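Local structure of iron-regulated ABC transporter siderophore-binding protein SirA (Staphylococcus aureus subsp. aureus, 3MWF) at residues K22-L27 with P84-A89. The protein binds the iron siderophore staphyloferrin B as the substrate-binding component of an ABC transporter, probably delivering it to the membrane permease for uptake. Residues are numbered along the deposited sequence; the frame is centred on the assembly and turned at random. Where two conformers were deposited one is given.
Sequences KRVVTL and PDLIVA
The carboxylate of Asp85 accepts two backbone N-H groups from the run leading into strand 24-26. Lys22 N meets Asp85 OD2 at 2.9 Å, almost straight at 174°. Arg23 N reaches Asp85 OD1 at 2.8 Å. Both donors come from the syn side, tilted out of the carboxylate plane. Asp85 CG sits between its own backbone N and carbonyl carbon (chi1 48°), which swings the acid over to the other segment. Asp85 N returns a bond to Arg23 O, and Leu86 N adds a weak one. The guanidinium of Arg23 bonds instead to the carbonyl oxygens of Leu82 and Lys83. Beyond this, 24-26 and 86-89 run parallel, as neighbours inside the mixed sheet of the N-terminal lobe of this periplasmic-binding-protein fold. Val25 N bonds Leu86 O, Val25 O takes Val88 N, and Leu27 N bonds Val88 O. On one face Val24 and Leu86 lie side by side, and Val24 CG2 is 3.8 Å from Leu86 CD2; helix 116-127 packs on Leu86 and Val88. On the other face Val25 CG2 leans on Pro84 CB at 3.7 Å. There the side chain of Leu27 crosses that of Ile87 at an angle, with Leu27 CD1 3.5 Å from Ile87 CG2, and helix 98-104 touches both residues.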
ATOM      1  N   LYS A  22     -10.511   6.676 -21.891  1.00 28.91           N
ATOM      2  CA  LYS A  22      -9.240   6.239 -22.483  1.00 28.19           C
ATOM      3  C   LYS A  22      -8.050   7.086 -22.036  1.00 26.25           C
ATOM      4  O   LYS A  22      -6.893   6.736 -22.298  1.00 27.14           O
ATOM      5  CB  LYS A  22      -9.328   6.239 -24.016  1.00 28.87           C
ATOM      6  CG  LYS A  22      -9.802   4.918 -24.610  1.00 33.21           C
ATOM      7  CD  LYS A  22     -11.246   4.977 -25.117  1.00 38.22           C
ATOM      8  CE  LYS A  22     -11.651   3.644 -25.780  1.00 40.75           C
ATOM      9  NZ  LYS A  22     -11.403   2.446 -24.895  1.00 40.38           N
ATOM     10  N   ARG A  23      -8.327   8.210 -21.379  1.00 23.39           N
ATOM     11  CA  ARG A  23      -7.284   9.106 -20.905  1.00 21.10           C
ATOM     12  C   ARG A  23      -7.443   9.288 -19.399  1.00 19.67           C
ATOM     13  O   ARG A  23      -8.156  10.192 -18.955  1.00 20.46           O
ATOM     14  CB  ARG A  23      -7.368  10.466 -21.607  1.00 21.03           C
ATOM     15  CG  ARG A  23      -7.205  10.392 -23.121  1.00 22.41           C
ATOM     16  CD  ARG A  23      -7.246  11.787 -23.743  1.00 22.91           C
ATOM     17  NE  ARG A  23      -6.152  12.635 -23.276  1.00 24.38           N
ATOM     18  CZ  ARG A  23      -4.891  12.544 -23.704  1.00 25.35           C
ATOM     19  NH1 ARG A  23      -4.563  11.650 -24.637  1.00 25.57           N
ATOM     20  NH2 ARG A  23      -3.961  13.351 -23.208  1.00 24.60           N
ATOM     21  N   VAL A  24      -6.817   8.414 -18.618  0.50 18.65           N
ATOM     22  CA  VAL A  24      -7.001   8.431 -17.166  0.50 17.56           C
ATOM     23  C   VAL A  24      -5.787   9.022 -16.454  0.50 17.11           C
ATOM     24  O   VAL A  24      -4.642   8.784 -16.861  0.50 16.72           O
ATOM     25  CB  VAL A  24      -7.350   7.020 -16.619  0.50 17.89           C
ATOM     26  CG1 VAL A  24      -6.185   6.066 -16.797  0.50 17.29           C
ATOM     27  CG2 VAL A  24      -7.770   7.084 -15.144  0.50 18.39           C
ATOM     28  N   VAL A  25      -6.050   9.824 -15.421  1.00 16.29           N
ATOM     29  CA  VAL A  25      -5.022  10.420 -14.580  1.00 15.22           C
ATOM     30  C   VAL A  25      -5.177   9.781 -13.209  1.00 15.29           C
ATOM     31  O   VAL A  25      -6.263   9.796 -12.644  1.00 15.54           O
ATOM     32  CB  VAL A  25      -5.152  11.953 -14.503  1.00 14.63           C
ATOM     33  CG1 VAL A  25      -4.257  12.528 -13.397  1.00 15.48           C
ATOM     34  CG2 VAL A  25      -4.798  12.573 -15.869  1.00 14.79           C
ATOM     35  N   THR A  26      -4.082   9.233 -12.685  1.00 13.90           N
ATOM     36  CA  THR A  26      -4.091   8.531 -11.397  1.00 12.47           C
ATOM     37  C   THR A  26      -3.352   9.341 -10.363  1.00 12.08           C
ATOM     38  O   THR A  26      -2.179   9.690 -10.555  1.00 13.22           O
ATOM     39  CB  THR A  26      -3.496   7.108 -11.542  1.00 12.92           C
ATOM     40  OG1 THR A  26      -2.266   7.173 -12.291  1.00 12.09           O
ATOM     41  CG2 THR A  26      -4.475   6.202 -12.245  1.00 13.02           C
ATOM     42  N   LEU A  27      -4.031   9.640  -9.249  1.00 11.42           N
ATOM     43  CA  LEU A  27      -3.507  10.566  -8.223  1.00 10.46           C
ATOM     44  C   LEU A  27      -2.990   9.905  -6.953  1.00 10.69           C
ATOM     45  O   LEU A  27      -2.700  10.592  -5.987  1.00 11.62           O
ATOM     46  CB  LEU A  27      -4.574  11.608  -7.850  1.00 10.02           C
ATOM     47  CG  LEU A  27      -5.035  12.460  -9.051  1.00 11.53           C
ATOM     48  CD1 LEU A  27      -6.019  13.514  -8.568  1.00 11.47           C
ATOM     49  CD2 LEU A  27      -3.857  13.146  -9.729  1.00 13.25           C
ATOM     50  N   PRO A  84      -7.979  14.806 -19.510  1.00 19.81           N
ATOM     51  CA  PRO A  84      -8.356  13.452 -19.127  1.00 18.93           C
ATOM     52  C   PRO A  84      -9.859  13.239 -19.271  1.00 18.68           C
ATOM     53  O   PRO A  84     -10.633  14.208 -19.269  1.00 19.14           O
ATOM     54  CB  PRO A  84      -7.973  13.383 -17.648  1.00 18.63           C
ATOM     55  CG  PRO A  84      -7.972  14.790 -17.182  1.00 18.28           C
ATOM     56  CD  PRO A  84      -7.777  15.697 -18.358  1.00 19.93           C
ATOM     57  N   ASP A  85     -10.255  11.993 -19.425  1.00 18.90           N
ATOM     58  CA  ASP A  85     -11.667  11.649 -19.336  1.00 20.09           C
ATOM     59  C   ASP A  85     -12.027  10.943 -18.024  1.00 18.56           C
ATOM     60  O   ASP A  85     -13.204  10.679 -17.766  1.00 18.78           O
ATOM     61  CB  ASP A  85     -12.168  10.894 -20.578  1.00 20.81           C
ATOM     62  CG  ASP A  85     -11.290   9.756 -20.994  1.00 24.90           C
ATOM     63  OD1 ASP A  85     -10.593   9.165 -20.144  1.00 27.09           O
ATOM     64  OD2 ASP A  85     -11.311   9.415 -22.199  1.00 26.45           O
ATOM     65  N   LEU A  86     -11.016  10.658 -17.197  1.00 17.51           N
ATOM     66  CA  LEU A  86     -11.241  10.066 -15.879  1.00 16.48           C
ATOM     67  C   LEU A  86     -10.076  10.418 -14.966  1.00 16.50           C
ATOM     68  O   LEU A  86      -8.903  10.311 -15.376  1.00 15.91           O
ATOM     69  CB  LEU A  86     -11.359   8.543 -15.976  1.00 17.29           C
ATOM     70  CG  LEU A  86     -11.603   7.794 -14.656  1.00 18.60           C
ATOM     71  CD1 LEU A  86     -12.970   8.194 -14.056  1.00 19.58           C
ATOM     72  CD2 LEU A  86     -11.516   6.303 -14.879  1.00 20.02           C
ATOM     73  N   ILE A  87     -10.397  10.876 -13.760  1.00 15.04           N
ATOM     74  CA  ILE A  87      -9.382  11.106 -12.728  1.00 14.93           C
ATOM     75  C   ILE A  87      -9.669  10.151 -11.583  1.00 14.99           C
ATOM     76  O   ILE A  87     -10.809  10.038 -11.150  1.00 14.88           O
ATOM     77  CB  ILE A  87      -9.384  12.568 -12.239  1.00 14.61           C
ATOM     78  CG1 ILE A  87      -9.075  13.491 -13.431  1.00 14.83           C
ATOM     79  CG2 ILE A  87      -8.395  12.781 -11.037  1.00 14.50           C
ATOM     80  CD1 ILE A  87      -9.438  14.954 -13.155  1.00 14.37           C
ATOM     81  N   VAL A  88      -8.633   9.458 -11.090  1.00 14.65           N
ATOM     82  CA  VAL A  88      -8.815   8.580  -9.928  1.00 14.86           C
ATOM     83  C   VAL A  88      -8.106   9.246  -8.731  1.00 14.78           C
ATOM     84  O   VAL A  88      -6.882   9.474  -8.747  1.00 14.52           O
ATOM     85  CB  VAL A  88      -8.238   7.135 -10.156  1.00 15.10           C
ATOM     86  CG1 VAL A  88      -8.450   6.251  -8.922  1.00 15.56           C
ATOM     87  CG2 VAL A  88      -8.888   6.464 -11.375  1.00 16.87           C
ATOM     88  N   ALA A  89      -8.896   9.568  -7.709  1.00 13.38           N
ATOM     89  CA  ALA A  89      -8.447  10.369  -6.573  1.00 13.12           C
ATOM     90  C   ALA A  89      -8.694   9.557  -5.312  1.00 12.65           C
ATOM     91  O   ALA A  89      -9.242   8.459  -5.393  1.00 12.70           O
ATOM     92  CB  ALA A  89      -9.235  11.694  -6.492  1.00 13.92           C
TER